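Local coordinates for sensor protein (PDB 2X7X) that binds fructose in its periplasmic domain, the sensing part of a membrane-bound hybrid two-component system that probably acts as a histidine kinase, at residues Gln13-Ser18 with Ala44-Ser49; Asp64-Ser69 with Ile88-Val93; Ala108-Ile113 with Met144-Gly149; Glu215-Gly220 with Val238-Phe243. All blocks are in the same frame, centred on the assembly; numbering follows the deposited sequence.

Interaction 1 (Gln13-Ser18 with Ala44-Ser49); sequences QCSDDS and AGDDNS. With FRU (beta-D-fructofuranose), chain E.
Ala44 and Asp46 clasp the start of the loop that leaves strand 8-13 through two backbone bonds, Ala44 N to Gln13 O at 2.8 Å and Asp46 N to Cys14 O at 2.8 Å. Gln13, Cys14 and Ala44 form the tight, buried part, and the Asp46 N bond leads out to an exposed turn. Ala44 CB lies against both carbonyls, 3.4 Å from Gln13 O and 3.6 Å from Cys14 O, while Gln51 and Asp54 of helix 48-60 touch the same alanine. A type I' turn from Ala44 to Asp47, with Gly45 and Asp46 both at positive phi, brings the second N-H round to the second carbonyl. The two segments follow neighbouring parallel strands of the N-terminal sheet of a periplasmic binding protein, and each leads into a helix with an aspartate at its N-cap: Asp47 accepts from Lys50 N, Asp17 from Arg20 N. Asp17 also binds the sugar. Its CG lies between the backbone N and the carbonyl carbon (chi1 45°), and OD1 accepts a hydrogen bond from O1 of fructose at 2.7 Å, while Ser15 OG gives the same O1 only a weak bond of 3.4 Å. An alanine in place of Asp17 would probably leave fructose O1 without its stronger protein partner here and Arg20 N without its cap. On the looser side Gly45 and Asp46 face solvent.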
# COMPACT_ATOMS: atom_id res chain seq x y z
N GLN A 13 25.31 9.09 -8.93
CA GLN A 13 24.41 7.95 -9.10
C GLN A 13 24.99 7.03 -10.16
O GLN A 13 25.39 7.49 -11.23
CB GLN A 13 23.04 8.48 -9.51
CG GLN A 13 21.88 7.56 -9.30
CD GLN A 13 21.47 7.42 -7.85
OE1 GLN A 13 22.01 6.58 -7.13
NE2 GLN A 13 20.49 8.21 -7.43
N CYS A 14 25.04 5.73 -9.86
CA CYS A 14 25.70 4.76 -10.74
C CYS A 14 25.00 4.54 -12.08
O CYS A 14 25.62 4.15 -13.07
CB CYS A 14 25.89 3.42 -10.01
SG CYS A 14 24.36 2.67 -9.35
N SER A 15 23.70 4.81 -12.11
CA SER A 15 22.95 4.62 -13.34
C SER A 15 21.67 5.42 -13.34
O SER A 15 21.39 6.15 -12.38
CB SER A 15 22.67 3.13 -13.59
OG SER A 15 22.27 2.46 -12.41
N ASP A 16 20.89 5.26 -14.41
CA ASP A 16 19.63 5.99 -14.59
C ASP A 16 18.51 5.10 -15.14
O ASP A 16 18.64 4.54 -16.22
CB ASP A 16 19.83 7.18 -15.51
CG ASP A 16 18.54 7.89 -15.80
OD1 ASP A 16 17.95 8.46 -14.84
OD2 ASP A 16 18.11 7.84 -16.98
N ASP A 17 17.41 5.01 -14.39
CA ASP A 17 16.26 4.14 -14.69
C ASP A 17 15.11 4.51 -13.75
O ASP A 17 15.24 5.42 -12.94
CB ASP A 17 16.64 2.66 -14.48
CG ASP A 17 17.42 2.43 -13.17
OD1 ASP A 17 18.54 1.88 -13.26
OD2 ASP A 17 16.93 2.81 -12.07
N SER A 18 13.99 3.78 -13.83
CA SER A 18 12.80 4.12 -13.03
C SER A 18 13.00 3.97 -11.51
O SER A 18 12.29 4.62 -10.73
CB SER A 18 11.57 3.34 -13.50
OG SER A 18 11.76 1.95 -13.30
N ALA A 44 25.95 8.14 -13.85
CA ALA A 44 27.19 7.63 -14.41
C ALA A 44 26.95 6.73 -15.61
O ALA A 44 27.90 6.27 -16.24
CB ALA A 44 27.96 6.88 -13.35
N GLY A 45 25.68 6.45 -15.92
CA GLY A 45 25.34 5.50 -16.98
C GLY A 45 26.15 4.21 -16.92
O GLY A 45 26.68 3.76 -17.93
N ASP A 46 26.28 3.65 -15.71
CA ASP A 46 26.85 2.31 -15.47
C ASP A 46 28.34 2.17 -15.79
O ASP A 46 28.83 1.06 -16.03
CB ASP A 46 26.02 1.24 -16.18
CG ASP A 46 24.52 1.37 -15.90
OD1 ASP A 46 24.11 1.20 -14.73
OD2 ASP A 46 23.76 1.68 -16.85
N ASP A 47 29.05 3.31 -15.74
CA ASP A 47 30.46 3.42 -16.12
C ASP A 47 31.32 4.03 -14.99
O ASP A 47 31.06 5.14 -14.52
CB ASP A 47 30.59 4.25 -17.42
CG ASP A 47 32.02 4.30 -17.96
OD1 ASP A 47 32.41 3.38 -18.72
OD2 ASP A 47 32.75 5.27 -17.62
N ASN A 48 32.34 3.29 -14.59
CA ASN A 48 33.22 3.67 -13.48
C ASN A 48 33.98 4.98 -13.67
O ASN A 48 34.18 5.75 -12.72
CB ASN A 48 34.21 2.54 -13.17
CG ASN A 48 33.53 1.30 -12.59
OD1 ASN A 48 32.58 1.39 -11.81
ND2 ASN A 48 34.02 0.13 -12.98
N SER A 49 34.39 5.24 -14.92
CA SER A 49 35.05 6.50 -15.27
C SER A 49 34.12 7.69 -15.08
O SER A 49 34.49 8.65 -14.41
CB SER A 49 35.59 6.46 -16.69
OG SER A 49 36.60 5.47 -16.78
C1 FRU E . 18.66 0.50 -9.97
C2 FRU E . 19.08 -0.95 -9.80
C3 FRU E . 17.97 -1.81 -9.21
C4 FRU E . 18.74 -2.73 -8.28
C5 FRU E . 19.78 -1.77 -7.72
C6 FRU E . 21.04 -2.43 -7.16
O1 FRU E . 19.57 1.17 -10.83
O2 FRU E . 19.54 -1.44 -11.06
O3 FRU E . 17.21 -2.50 -10.21
O4 FRU E . 17.91 -3.33 -7.27
O5 FRU E . 20.15 -0.99 -8.86
O6 FRU E . 21.88 -1.43 -6.55

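Interaction 2 (Asp64-Ser69 with Ile88-Val93); sequences DLLIIS and IPVILV
Strands 65-68 and 90-93 run parallel, with axes 4.7 Å apart and 16° from alignment, and Leu66 pairs with Val90, Ile67 with Ile91 and Ile68 with Leu92. Leu66 N donates to Pro89 O and Leu66 O receives Ile91 N at 2.7 Å; Ile68 then repeats the pattern, its N bonding to Ile91 O and its O to Val93 N. All four bonds are nearly straight. On one face Ile67 and Ile91 stand next to each other, with Ile67 CG1 against Ile91 CB. Ile67 CG2, anti to the backbone N, meets Val93 CG2 at 3.6 Å. Farther towards the start of the strands Leu65 leans across its neighbour: CG sits 4.0 Å from Pro89 CG, and CD2 reaches Ile91 CD1 at 3.8 Å. Helix 249-260 covers this side, with Leu260 on Leu65 and Leu255 on Ile91. An alanine in place of Leu65 would probably open a gap between the Pro89 ring, the tip of Ile91 and Leu260. The other face, with Leu66, Ile68, Val90 and Leu92, is apolar too. Ile68 CG2 touches both Leu92 CD2 at 3.7 Å and Val90 CG1 at 3.9 Å, while Leu66 CD2 packs beside the same Val90 methyl; Val55 of helix 48-60 covers both Leu66 and Ile68. At the far end Ser69 OG is hydrogen-bonded to Asp94 OD2, a fructose-binding residue. The pair forms the two strands of a beta-alpha-beta crossover through helix 73-85, the repeating unit of the parallel sheet in periplasmic binding protein lobes, with the ligand site at the C-terminal strand ends.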
# COMPACT_ATOMS: atom_id res chain seq x y z
N ASP A 64 28.92 20.66 -0.10
CA ASP A 64 28.92 20.51 1.35
C ASP A 64 28.79 19.05 1.81
O ASP A 64 29.21 18.70 2.92
CB ASP A 64 27.83 21.38 1.97
CG ASP A 64 28.00 22.87 1.64
OD1 ASP A 64 29.03 23.46 2.05
OD2 ASP A 64 27.12 23.45 0.97
N LEU A 65 28.22 18.21 0.94
CA LEU A 65 28.00 16.79 1.23
C LEU A 65 27.83 15.99 -0.05
O LEU A 65 27.28 16.48 -1.04
CB LEU A 65 26.79 16.59 2.15
CG LEU A 65 26.59 15.22 2.83
CD1 LEU A 65 25.98 15.37 4.22
CD2 LEU A 65 25.75 14.27 1.98
N LEU A 66 28.29 14.75 -0.00
CA LEU A 66 28.25 13.86 -1.16
C LEU A 66 27.45 12.59 -0.89
O LEU A 66 27.72 11.86 0.05
CB LEU A 66 29.66 13.52 -1.62
CG LEU A 66 29.76 12.77 -2.95
CD1 LEU A 66 30.91 13.30 -3.79
CD2 LEU A 66 29.90 11.27 -2.72
N ILE A 67 26.45 12.36 -1.74
CA ILE A 67 25.68 11.11 -1.73
C ILE A 67 26.07 10.30 -2.96
O ILE A 67 25.89 10.75 -4.09
CB ILE A 67 24.14 11.36 -1.71
CG1 ILE A 67 23.71 12.03 -0.41
CG2 ILE A 67 23.38 10.05 -1.85
CD1 ILE A 67 22.38 12.74 -0.53
N ILE A 68 26.60 9.11 -2.73
CA ILE A 68 27.02 8.24 -3.83
C ILE A 68 26.51 6.80 -3.71
O ILE A 68 26.44 6.22 -2.61
CB ILE A 68 28.58 8.23 -4.03
CG1 ILE A 68 28.96 7.40 -5.26
CG2 ILE A 68 29.29 7.70 -2.80
CD1 ILE A 68 30.42 7.39 -5.58
N SER A 69 26.16 6.23 -4.85
CA SER A 69 25.90 4.81 -5.00
C SER A 69 26.99 4.19 -5.89
O SER A 69 26.94 4.34 -7.12
CB SER A 69 24.50 4.58 -5.56
OG SER A 69 24.41 3.30 -6.16
N ILE A 88 35.33 16.14 2.93
CA ILE A 88 33.90 16.15 2.53
C ILE A 88 33.12 14.95 3.09
O ILE A 88 33.54 13.81 2.92
CB ILE A 88 33.72 16.18 0.99
CG1 ILE A 88 34.31 17.48 0.40
CG2 ILE A 88 32.25 16.10 0.62
CD1 ILE A 88 34.46 17.46 -1.13
N PRO A 89 31.97 15.20 3.76
CA PRO A 89 31.21 14.07 4.30
C PRO A 89 30.48 13.26 3.21
O PRO A 89 29.80 13.84 2.36
CB PRO A 89 30.21 14.75 5.26
CG PRO A 89 30.01 16.09 4.71
CD PRO A 89 31.31 16.49 4.03
N VAL A 90 30.65 11.94 3.25
CA VAL A 90 30.16 11.03 2.20
C VAL A 90 29.06 10.09 2.71
O VAL A 90 29.25 9.40 3.73
CB VAL A 90 31.30 10.15 1.61
CG1 VAL A 90 30.75 9.17 0.55
CG2 VAL A 90 32.45 11.01 1.05
N ILE A 91 27.93 10.07 2.02
CA ILE A 91 26.89 9.08 2.33
C ILE A 91 26.83 8.02 1.23
O ILE A 91 26.61 8.34 0.04
CB ILE A 91 25.49 9.68 2.52
CG1 ILE A 91 25.45 10.62 3.73
CG2 ILE A 91 24.47 8.57 2.71
CD1 ILE A 91 24.14 11.37 3.90
N LEU A 92 27.03 6.77 1.65
CA LEU A 92 26.86 5.64 0.76
C LEU A 92 25.41 5.19 0.80
O LEU A 92 24.86 4.92 1.88
CB LEU A 92 27.79 4.49 1.16
CG LEU A 92 29.30 4.74 1.20
CD1 LEU A 92 29.97 3.48 1.64
CD2 LEU A 92 29.86 5.19 -0.14
N VAL A 93 24.80 5.12 -0.38
CA VAL A 93 23.46 4.56 -0.53
C VAL A 93 23.48 3.28 -1.36
O VAL A 93 24.15 3.22 -2.40
CB VAL A 93 22.48 5.56 -1.21
CG1 VAL A 93 21.08 4.99 -1.17
CG2 VAL A 93 22.48 6.87 -0.48

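Interaction 3 (Ala108-Ile113 with Met144-Gly149); sequences ADNYEI and MERHQG. With FRU (beta-D-fructofuranose), chain E.
Tyr111 and Gly149 bring the first turn of helix 110-124 against helix 141-155, their CA atoms 4.5 Å apart. Gly149 CA sits over the centre of the Tyr111 ring at 3.6 Å, a CH-pi contact 5° off the ring normal, and also faces Tyr111 O; a side chain at this position would run into that carbonyl. Tyr111 CG stands anti to the backbone N (chi1 -175°), beside the carbonyl carbon, and Gln148 NE2 lies at the ring edge. Asp109 caps the helix, its OD2 accepting from Tyr111 N. Closer to the pocket, Asn110 OD1 takes two bonds from one guanidinium, Arg146 NE at 2.8 Å and Arg146 NH2 at 2.9 Å. The same guanidinium meets fructose in its plane: NH1 and NH2 of Arg146 both donate to O4, each at 3.0 Å. A water joins Asn110 ND2 to Glu145 OE1, while Glu145 OE2 forms a salt bridge with Lys96. Tyr245 makes a cation-pi contact with Arg146, and its hydroxyl is hydrogen-bonded to Asn110 ND2. Asn110 thus serves as a second-shell residue: the two bonds to its neutral carbonyl oxygen probably help to hold the guanidinium in its orientation without cancelling its charge, leaving Arg146 a strong donor to the sugar hydroxyl.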
# COMPACT_ATOMS: atom_id res chain seq x y z
N ALA A 108 19.21 -1.28 2.09
CA ALA A 108 18.55 -2.50 2.52
C ALA A 108 19.54 -3.65 2.44
O ALA A 108 20.46 -3.61 1.63
CB ALA A 108 17.35 -2.75 1.67
N ASP A 109 19.36 -4.69 3.27
CA ASP A 109 20.32 -5.81 3.30
C ASP A 109 20.16 -6.75 2.10
O ASP A 109 19.22 -7.54 2.03
CB ASP A 109 20.24 -6.60 4.60
CG ASP A 109 21.40 -7.57 4.77
OD1 ASP A 109 21.61 -8.04 5.91
OD2 ASP A 109 22.13 -7.85 3.79
N ASN A 110 21.11 -6.67 1.17
CA ASN A 110 21.01 -7.45 -0.05
C ASN A 110 21.23 -8.93 0.18
O ASN A 110 20.68 -9.76 -0.56
CB ASN A 110 21.92 -6.87 -1.15
CG ASN A 110 21.34 -5.60 -1.77
OD1 ASN A 110 20.44 -5.66 -2.59
ND2 ASN A 110 21.84 -4.46 -1.34
N TYR A 111 21.99 -9.28 1.21
CA TYR A 111 22.27 -10.67 1.52
C TYR A 111 20.97 -11.34 1.98
O TYR A 111 20.61 -12.42 1.51
CB TYR A 111 23.35 -10.78 2.59
CG TYR A 111 23.82 -12.18 2.91
CD1 TYR A 111 23.14 -12.98 3.83
CD2 TYR A 111 24.96 -12.71 2.31
CE1 TYR A 111 23.57 -14.27 4.14
CE2 TYR A 111 25.40 -14.00 2.62
CZ TYR A 111 24.70 -14.76 3.53
OH TYR A 111 25.15 -16.03 3.84
N GLU A 112 20.27 -10.66 2.88
CA GLU A 112 19.01 -11.15 3.40
C GLU A 112 17.94 -11.27 2.32
O GLU A 112 17.11 -12.18 2.37
CB GLU A 112 18.53 -10.26 4.54
CG GLU A 112 19.18 -10.65 5.87
CD GLU A 112 18.99 -12.12 6.21
OE1 GLU A 112 19.98 -12.75 6.64
OE2 GLU A 112 17.86 -12.66 6.02
N ILE A 113 17.95 -10.35 1.36
CA ILE A 113 17.05 -10.44 0.21
C ILE A 113 17.33 -11.72 -0.60
O ILE A 113 16.41 -12.44 -0.95
CB ILE A 113 17.09 -9.17 -0.66
CG1 ILE A 113 16.43 -8.03 0.10
CG2 ILE A 113 16.34 -9.38 -1.96
CD1 ILE A 113 16.70 -6.68 -0.46
N MET A 144 26.73 -9.24 -5.70
CA MET A 144 27.51 -10.15 -4.88
C MET A 144 26.65 -10.77 -3.79
O MET A 144 26.55 -12.00 -3.68
CB MET A 144 28.68 -9.40 -4.22
CG MET A 144 29.87 -9.12 -5.11
SD MET A 144 31.04 -7.92 -4.36
CE MET A 144 32.06 -7.64 -5.81
N GLU A 145 26.03 -9.91 -2.98
CA GLU A 145 25.24 -10.33 -1.83
C GLU A 145 23.96 -11.05 -2.27
O GLU A 145 23.66 -12.13 -1.74
CB GLU A 145 24.96 -9.16 -0.90
CG GLU A 145 26.17 -8.74 -0.12
CD GLU A 145 26.07 -7.34 0.48
OE1 GLU A 145 24.95 -6.90 0.85
OE2 GLU A 145 27.14 -6.68 0.58
N ARG A 146 23.23 -10.51 -3.24
CA ARG A 146 22.09 -11.24 -3.78
C ARG A 146 22.44 -12.68 -4.16
O ARG A 146 21.59 -13.57 -4.06
CB ARG A 146 21.44 -10.49 -4.94
CG ARG A 146 20.53 -9.37 -4.45
CD ARG A 146 20.25 -8.32 -5.52
NE ARG A 146 19.79 -7.08 -4.91
CZ ARG A 146 19.21 -6.07 -5.56
NH1 ARG A 146 18.99 -6.14 -6.87
NH2 ARG A 146 18.87 -4.96 -4.88
N HIS A 147 23.67 -12.92 -4.56
CA HIS A 147 24.08 -14.28 -4.90
C HIS A 147 24.45 -15.09 -3.66
O HIS A 147 24.01 -16.23 -3.52
CB HIS A 147 25.21 -14.29 -5.93
CG HIS A 147 25.79 -15.65 -6.17
ND1 HIS A 147 25.19 -16.59 -6.98
CD2 HIS A 147 26.94 -16.22 -5.73
CE1 HIS A 147 25.93 -17.68 -7.02
NE2 HIS A 147 27.00 -17.48 -6.27
N GLN A 148 25.21 -14.48 -2.75
CA GLN A 148 25.71 -15.17 -1.56
C GLN A 148 24.56 -15.65 -0.67
O GLN A 148 24.55 -16.80 -0.21
CB GLN A 148 26.64 -14.26 -0.75
CG GLN A 148 28.01 -14.06 -1.32
CD GLN A 148 28.69 -12.77 -0.80
OE1 GLN A 148 29.61 -12.25 -1.44
NE2 GLN A 148 28.24 -12.25 0.35
N GLY A 149 23.59 -14.76 -0.45
CA GLY A 149 22.47 -15.00 0.44
C GLY A 149 21.60 -16.09 -0.14
O GLY A 149 21.08 -16.93 0.58
C1 FRU E . 18.66 0.50 -9.97
C2 FRU E . 19.08 -0.95 -9.80
C3 FRU E . 17.97 -1.81 -9.21
C4 FRU E . 18.74 -2.73 -8.28
C5 FRU E . 19.78 -1.77 -7.72
C6 FRU E . 21.04 -2.43 -7.16
O1 FRU E . 19.57 1.17 -10.83
O2 FRU E . 19.54 -1.44 -11.06
O3 FRU E . 17.21 -2.50 -10.21
O4 FRU E . 17.91 -3.33 -7.27
O5 FRU E . 20.15 -0.99 -8.86
O6 FRU E . 21.88 -1.43 -6.55
O HOH W 1 23.91 -4.63 1.07

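Interaction 4 (Glu215-Gly220 with Val238-Phe243); sequences EMIFVG and VLDATF. With K (potassium ion), chain F.
The Phe243 ring turns its edge to the neighbouring strand: Gly220 O lies in the plane of the ring, and Val219 CG1 approaches the rim atom CE2 at 4.1 Å. Phe218 likewise has Asp240 OD2 near its ring plane, and its ring packs edge-to-face with Tyr204. Both phenylalanines belong to the parallel strands 217-220 and 241-244 of a beta-alpha-beta unit crossing over through helix 230-235, in the C-terminal lobe of the periplasmic binding protein fold. Where the strands pair regularly, Gly220 N donates to Ala241 O at 3.0 Å and Phe243 N to Gly220 O. At the strand start the pattern changes. Asp240 CG lies anti to its carbonyl carbon (chi1 -63°), and the carboxylate, not a main-chain carbonyl, accepts Phe218 N: the bond to OD2 is 2.8 Å long and enters 35° out of the carboxylate plane. Phe218 O in turn takes Asp240 N at 2.8 Å and, weakly, Ala241 N, which leaves Asp240 and Phe218 bonded in both directions. The carboxylate also lies across Ile217, with OD2 3.6 Å from Ile217 CB. On the side of Leu239, the methyl CD2 of that residue covers Gly220 N at 3.7 Å. Helix 110-124 packs on the opposite surface, Ile121 against Val219 and Val117 against Phe243. Just ahead of the strand, Met216 O binds a potassium ion at 2.8 Å, alongside Glu213 O.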
# COMPACT_ATOMS: atom_id res chain seq x y z
N GLU A 215 6.71 -23.53 -17.59
CA GLU A 215 7.47 -24.62 -16.97
C GLU A 215 8.25 -24.18 -15.74
O GLU A 215 8.88 -25.00 -15.09
CB GLU A 215 8.47 -25.22 -17.96
CG GLU A 215 7.86 -25.86 -19.20
CD GLU A 215 8.91 -26.37 -20.17
OE1 GLU A 215 10.11 -26.01 -20.04
OE2 GLU A 215 8.54 -27.14 -21.07
N MET A 216 8.20 -22.88 -15.43
CA MET A 216 9.09 -22.29 -14.43
C MET A 216 8.47 -21.06 -13.80
O MET A 216 7.61 -20.40 -14.40
CB MET A 216 10.44 -21.94 -15.07
CG MET A 216 10.37 -20.92 -16.20
SD MET A 216 11.90 -20.78 -17.14
CE MET A 216 11.78 -22.21 -18.24
N ILE A 217 8.90 -20.76 -12.58
CA ILE A 217 8.48 -19.53 -11.90
C ILE A 217 9.55 -18.46 -12.09
O ILE A 217 10.72 -18.78 -12.34
CB ILE A 217 8.27 -19.76 -10.39
CG1 ILE A 217 9.57 -20.23 -9.73
CG2 ILE A 217 7.05 -20.69 -10.14
CD1 ILE A 217 9.61 -19.96 -8.26
N PHE A 218 9.14 -17.19 -11.97
CA PHE A 218 10.04 -16.06 -12.13
C PHE A 218 10.07 -15.19 -10.88
O PHE A 218 9.02 -14.75 -10.39
CB PHE A 218 9.68 -15.21 -13.36
CG PHE A 218 9.84 -15.94 -14.66
CD1 PHE A 218 11.01 -15.79 -15.43
CD2 PHE A 218 8.85 -16.83 -15.12
CE1 PHE A 218 11.17 -16.50 -16.63
CE2 PHE A 218 9.02 -17.54 -16.32
CZ PHE A 218 10.17 -17.38 -17.07
N VAL A 219 11.28 -14.97 -10.35
CA VAL A 219 11.45 -14.12 -9.17
C VAL A 219 12.42 -12.98 -9.43
O VAL A 219 13.49 -13.19 -10.00
CB VAL A 219 11.86 -14.92 -7.91
CG1 VAL A 219 11.85 -14.03 -6.70
CG2 VAL A 219 10.92 -16.11 -7.70
N GLY A 220 12.02 -11.77 -9.05
CA GLY A 220 12.85 -10.58 -9.27
C GLY A 220 13.00 -9.78 -7.99
O GLY A 220 12.52 -10.19 -6.94
N VAL A 238 3.22 -12.23 -14.80
CA VAL A 238 4.52 -12.42 -15.45
C VAL A 238 5.60 -12.81 -14.43
O VAL A 238 6.40 -13.71 -14.66
CB VAL A 238 4.93 -11.15 -16.23
CG1 VAL A 238 6.35 -11.30 -16.82
CG2 VAL A 238 3.89 -10.85 -17.34
N LEU A 239 5.62 -12.10 -13.30
CA LEU A 239 6.50 -12.42 -12.19
C LEU A 239 5.69 -13.15 -11.13
O LEU A 239 4.57 -12.74 -10.78
CB LEU A 239 7.04 -11.13 -11.58
CG LEU A 239 8.33 -10.52 -12.08
CD1 LEU A 239 8.53 -9.19 -11.37
CD2 LEU A 239 9.48 -11.45 -11.79
N ASP A 240 6.25 -14.23 -10.58
CA ASP A 240 5.57 -14.91 -9.51
C ASP A 240 5.78 -14.21 -8.20
O ASP A 240 4.91 -14.20 -7.35
CB ASP A 240 6.00 -16.35 -9.43
CG ASP A 240 5.64 -17.11 -10.67
OD1 ASP A 240 4.62 -17.83 -10.64
OD2 ASP A 240 6.37 -16.98 -11.67
N ALA A 241 6.95 -13.60 -8.04
CA ALA A 241 7.29 -12.87 -6.83
C ALA A 241 8.38 -11.85 -7.11
O ALA A 241 9.18 -12.00 -8.03
CB ALA A 241 7.74 -13.84 -5.71
N THR A 242 8.40 -10.80 -6.30
CA THR A 242 9.50 -9.85 -6.30
C THR A 242 9.65 -9.25 -4.91
O THR A 242 8.72 -9.27 -4.12
CB THR A 242 9.36 -8.78 -7.40
OG1 THR A 242 10.54 -7.96 -7.42
CG2 THR A 242 8.11 -7.91 -7.19
N PHE A 243 10.84 -8.76 -4.59
CA PHE A 243 11.13 -8.26 -3.25
C PHE A 243 11.32 -6.77 -3.26
O PHE A 243 11.96 -6.24 -4.17
CB PHE A 243 12.34 -8.98 -2.64
CG PHE A 243 12.03 -10.37 -2.22
CD1 PHE A 243 11.69 -10.65 -0.91
CD2 PHE A 243 12.01 -11.40 -3.17
CE1 PHE A 243 11.37 -11.95 -0.52
CE2 PHE A 243 11.70 -12.69 -2.81
CZ PHE A 243 11.38 -12.98 -1.48
K K F . 5.33 -18.93 -15.16
O HOH W 2 2.70 -16.97 -14.33

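Overall arrangement
From the N terminus the four contacts follow in series, each closing its loop before the next opens; none nest or cross. Interaction 1 closes the loop through helix 18-31 and strand 38-43, and interaction 2 the unit around helix 73-85; both lie in the N-terminal lobe, interaction 1 at the strand ends and interaction 2 within the sheet, and they touch where Cys14 CB meets Ser69 O. Interaction 3, closing a loop through strand 128-135, joins two helices that follow strands of different sheets. Interaction 4 lies in the C-terminal sheet and packs against interaction 3 through Ile113 and Phe243. Interactions 1 and 3, their centres about 21 Å apart, both grip fructose, which the cleft holds between the lobes.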